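Local coordinates for penicillin binding protein 2X (Streptococcus thermophilus, PDB 5U47) that probably acts as a transpeptidase that cross-links peptidoglycan strands of the septal cell wall during division, and is the kind of enzyme that beta-lactams inactivate, at residues M359-S372 and S397-G409. The protein carries 1 engineered substitution. Numbering follows the deposited sequence.
Sequences MTMLEQAMGDKVWS and SQNSVNIAQSSFG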
# COMPACT_ATOMS: atom_id res chain seq x y z
N MET A 359 14.59 -24.65 15.11
CA MET A 359 14.55 -23.19 15.22
C MET A 359 14.36 -22.77 16.68
O MET A 359 15.02 -21.86 17.16
CB MET A 359 13.48 -22.60 14.31
CG MET A 359 13.72 -22.80 12.82
SD MET A 359 15.39 -22.53 12.17
CE MET A 359 16.17 -24.12 12.33
N THR A 360 13.50 -23.48 17.41
CA THR A 360 13.32 -23.20 18.82
C THR A 360 14.66 -23.37 19.57
O THR A 360 14.99 -22.57 20.43
CB THR A 360 12.24 -24.08 19.42
OG1 THR A 360 11.02 -23.85 18.72
CG2 THR A 360 12.06 -23.79 20.91
N MET A 361 15.43 -24.40 19.22
CA MET A 361 16.75 -24.59 19.82
C MET A 361 17.67 -23.38 19.56
O MET A 361 18.39 -22.94 20.45
CB MET A 361 17.41 -25.89 19.34
CG MET A 361 16.83 -27.14 19.98
SD MET A 361 17.35 -28.66 19.16
CE MET A 361 16.80 -29.90 20.34
N LEU A 362 17.62 -22.84 18.33
CA LEU A 362 18.43 -21.67 17.99
C LEU A 362 18.01 -20.46 18.82
O LEU A 362 18.86 -19.69 19.28
CB LEU A 362 18.35 -21.34 16.48
CG LEU A 362 19.06 -22.31 15.53
CD1 LEU A 362 18.85 -21.90 14.07
CD2 LEU A 362 20.54 -22.41 15.86
N GLU A 363 16.69 -20.32 19.02
CA GLU A 363 16.13 -19.24 19.85
C GLU A 363 16.61 -19.34 21.30
O GLU A 363 16.96 -18.33 21.90
CB GLU A 363 14.59 -19.28 19.81
CG GLU A 363 13.89 -18.07 20.45
CD GLU A 363 13.83 -18.08 21.97
OE1 GLU A 363 13.68 -19.15 22.58
OE2 GLU A 363 13.90 -16.99 22.56
N GLN A 364 16.63 -20.56 21.84
CA GLN A 364 17.09 -20.79 23.22
C GLN A 364 18.59 -20.54 23.36
O GLN A 364 19.05 -20.08 24.40
CB GLN A 364 16.75 -22.21 23.68
CG GLN A 364 15.25 -22.48 23.83
CD GLN A 364 14.94 -23.89 24.31
OE1 GLN A 364 15.84 -24.69 24.58
NE2 GLN A 364 13.66 -24.19 24.41
N ALA A 365 19.35 -20.83 22.30
CA ALA A 365 20.81 -20.64 22.30
C ALA A 365 21.20 -19.17 22.32
O ALA A 365 22.23 -18.81 22.86
CB ALA A 365 21.44 -21.31 21.08
N MET A 366 20.40 -18.32 21.69
CA MET A 366 20.68 -16.89 21.72
C MET A 366 20.01 -16.32 22.97
O MET A 366 20.52 -15.38 23.57
CB MET A 366 20.28 -16.19 20.41
CG MET A 366 18.81 -16.00 20.15
SD MET A 366 18.56 -15.16 18.55
CE MET A 366 18.77 -16.52 17.40
N GLY A 367 18.89 -16.92 23.38
CA GLY A 367 18.15 -16.48 24.57
C GLY A 367 17.00 -15.55 24.25
O GLY A 367 17.02 -14.84 23.21
N ASP A 368 16.00 -15.54 25.13
CA ASP A 368 14.80 -14.71 24.97
C ASP A 368 15.07 -13.23 24.81
O ASP A 368 14.51 -12.59 23.94
CB ASP A 368 13.84 -14.89 26.16
CG ASP A 368 13.06 -16.21 26.11
OD1 ASP A 368 13.32 -17.05 25.22
OD2 ASP A 368 12.17 -16.38 26.97
N LYS A 369 15.92 -12.69 25.67
CA LYS A 369 16.25 -11.26 25.64
C LYS A 369 16.81 -10.83 24.28
O LYS A 369 16.36 -9.82 23.69
CB LYS A 369 17.23 -10.94 26.76
CG LYS A 369 17.83 -9.55 26.75
CD LYS A 369 18.85 -9.43 27.88
CE LYS A 369 19.72 -8.20 27.75
NZ LYS A 369 18.93 -6.96 27.61
N VAL A 370 17.79 -11.60 23.79
CA VAL A 370 18.42 -11.32 22.50
C VAL A 370 17.41 -11.45 21.35
O VAL A 370 17.26 -10.52 20.55
CB VAL A 370 19.64 -12.25 22.28
CG1 VAL A 370 20.16 -12.13 20.84
CG2 VAL A 370 20.77 -11.90 23.26
N TRP A 371 16.71 -12.58 21.28
CA TRP A 371 15.71 -12.77 20.22
C TRP A 371 14.65 -11.66 20.24
O TRP A 371 14.30 -11.11 19.19
CB TRP A 371 15.07 -14.16 20.31
CG TRP A 371 13.93 -14.40 19.31
CD1 TRP A 371 12.68 -14.86 19.60
CD2 TRP A 371 13.95 -14.16 17.89
NE1 TRP A 371 11.92 -14.93 18.45
CE2 TRP A 371 12.68 -14.50 17.39
CE3 TRP A 371 14.92 -13.68 17.00
CZ2 TRP A 371 12.35 -14.39 16.04
CZ3 TRP A 371 14.59 -13.55 15.66
CH2 TRP A 371 13.32 -13.91 15.19
N SER A 372 14.15 -11.33 21.42
CA SER A 372 13.12 -10.31 21.54
C SER A 372 13.63 -8.93 21.04
O SER A 372 12.87 -8.13 20.43
CB SER A 372 12.61 -10.24 22.99
OG SER A 372 11.69 -9.17 23.15
N SER A 397 4.23 -10.27 21.96
CA SER A 397 4.08 -10.65 23.35
C SER A 397 5.42 -10.72 24.05
O SER A 397 6.43 -11.05 23.44
CB SER A 397 3.42 -12.03 23.43
OG SER A 397 3.38 -12.48 24.76
N GLN A 398 5.41 -10.42 25.33
CA GLN A 398 6.64 -10.56 26.11
C GLN A 398 6.57 -11.79 27.03
O GLN A 398 7.38 -11.92 27.93
CB GLN A 398 6.99 -9.26 26.85
CG GLN A 398 7.22 -8.04 25.92
CD GLN A 398 8.28 -8.27 24.84
OE1 GLN A 398 9.28 -8.98 25.06
NE2 GLN A 398 8.09 -7.65 23.66
N ASN A 399 5.60 -12.69 26.79
CA ASN A 399 5.49 -13.93 27.55
C ASN A 399 6.54 -14.92 27.01
O ASN A 399 6.68 -15.06 25.80
CB ASN A 399 4.09 -14.52 27.38
CG ASN A 399 3.90 -15.79 28.17
OD1 ASN A 399 3.99 -16.90 27.62
ND2 ASN A 399 3.65 -15.65 29.45
N SER A 400 7.25 -15.61 27.91
CA SER A 400 8.35 -16.51 27.52
C SER A 400 7.95 -17.57 26.50
O SER A 400 8.70 -17.86 25.58
CB SER A 400 8.99 -17.18 28.75
OG SER A 400 8.10 -18.10 29.35
N VAL A 401 6.75 -18.12 26.66
CA VAL A 401 6.24 -19.12 25.72
C VAL A 401 6.04 -18.52 24.32
O VAL A 401 6.46 -19.14 23.33
CB VAL A 401 4.92 -19.75 26.22
CG1 VAL A 401 4.42 -20.79 25.22
CG2 VAL A 401 5.12 -20.37 27.59
N ASN A 402 5.43 -17.34 24.22
CA ASN A 402 5.25 -16.67 22.93
C ASN A 402 6.59 -16.32 22.28
O ASN A 402 6.72 -16.42 21.08
CB ASN A 402 4.45 -15.37 23.03
CG ASN A 402 3.02 -15.58 23.43
OD1 ASN A 402 2.74 -15.92 24.55
ND2 ASN A 402 2.09 -15.29 22.52
N ILE A 403 7.57 -15.87 23.08
CA ILE A 403 8.89 -15.51 22.53
C ILE A 403 9.53 -16.73 21.85
O ILE A 403 10.10 -16.60 20.76
CB ILE A 403 9.82 -14.91 23.60
CG1 ILE A 403 9.27 -13.56 24.07
CG2 ILE A 403 11.21 -14.68 23.02
CD1 ILE A 403 10.03 -12.97 25.24
N ALA A 404 9.42 -17.91 22.46
CA ALA A 404 9.95 -19.14 21.85
C ALA A 404 9.17 -19.49 20.57
O ALA A 404 9.75 -19.80 19.54
CB ALA A 404 9.89 -20.30 22.82
N GLN A 405 7.85 -19.44 20.66
CA GLN A 405 6.99 -19.76 19.51
C GLN A 405 7.22 -18.81 18.35
O GLN A 405 7.11 -19.21 17.20
CB GLN A 405 5.52 -19.71 19.91
CG GLN A 405 5.08 -20.85 20.82
CD GLN A 405 3.68 -20.64 21.39
OE1 GLN A 405 3.25 -19.49 21.62
NE2 GLN A 405 2.99 -21.73 21.65
N SER A 406 7.51 -17.54 18.66
CA SER A 406 7.74 -16.53 17.63
C SER A 406 8.90 -16.91 16.70
O SER A 406 8.96 -16.40 15.57
CB SER A 406 7.98 -15.13 18.24
OG SER A 406 9.22 -15.08 18.92
N SER A 407 9.79 -17.80 17.17
CA SER A 407 10.93 -18.26 16.37
C SER A 407 10.47 -19.01 15.11
O SER A 407 11.22 -19.09 14.14
CB SER A 407 11.87 -19.15 17.20
OG SER A 407 11.30 -20.42 17.45
N PHE A 408 9.25 -19.55 15.14
CA PHE A 408 8.63 -20.16 13.95
C PHE A 408 7.34 -19.42 13.57
O PHE A 408 6.47 -19.94 12.89
CB PHE A 408 8.45 -21.69 14.07
CG PHE A 408 7.81 -22.16 15.34
CD1 PHE A 408 8.60 -22.43 16.46
CD2 PHE A 408 6.45 -22.40 15.41
CE1 PHE A 408 8.02 -22.88 17.64
CE2 PHE A 408 5.86 -22.86 16.59
CZ PHE A 408 6.65 -23.10 17.70
N GLY A 409 7.23 -18.17 14.02
CA GLY A 409 6.11 -17.32 13.65
C GLY A 409 4.75 -17.59 14.22
O GLY A 409 3.75 -17.33 13.56
O HOH W 1 11.35 -19.17 25.96
O HOH W 2 10.14 -7.84 21.10
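I403 presses its side chain into a hollow lined by E363, D368, W371 and S372, a knob-into-hole fit between helix 400-405 and the two helices joined at G367. Its CG2 branch, anti to the backbone N, does most of the touching: it lies 3.7 Å from W371 CD1 and 3.6 Å from E363 OE2. Beside it the indole of W371 reaches across edge-on, its CG swung opposite the backbone N (chi1 175°), and NE1 donates to S406 OG at 2.7 Å, the hydroxyl standing slightly out of the ring plane. That hydroxyl in turn donates to I403 O, which also meets the indole edge in plane. E363, bent at chi2, runs its CB and CG along S407 CB and lays OE1 over A404. Its OE2 comes within 2.7 Å of D368 OD1, close enough that one of the two acids is probably protonated and donates to the other. A water within bonding distance of D368 OD1 and S400 O probably donates to one or both. A second water donates to S372 O, accepts from Q398 NE2 and also lies near S372 OG.

Both segments belong to the transpeptidase domain, of the beta-lactamase type, and pack in its helical part. Helix 400-405 crosses helix 359-366 at 121° and helix 368-372 at 59°, the chain turning at G367 with positive phi. S407 OG donates to A404 O nearly along the C=O axis, while T360 OG1, bonded to N356 O, lies at the F408 ring edge, 3.3 Å from CE1. Q405 O sits over one face of that ring, and F408 also touches K298, part of a probable SxxK active-site motif. G409 closes the helix as C-prime residue of a Schellman motif.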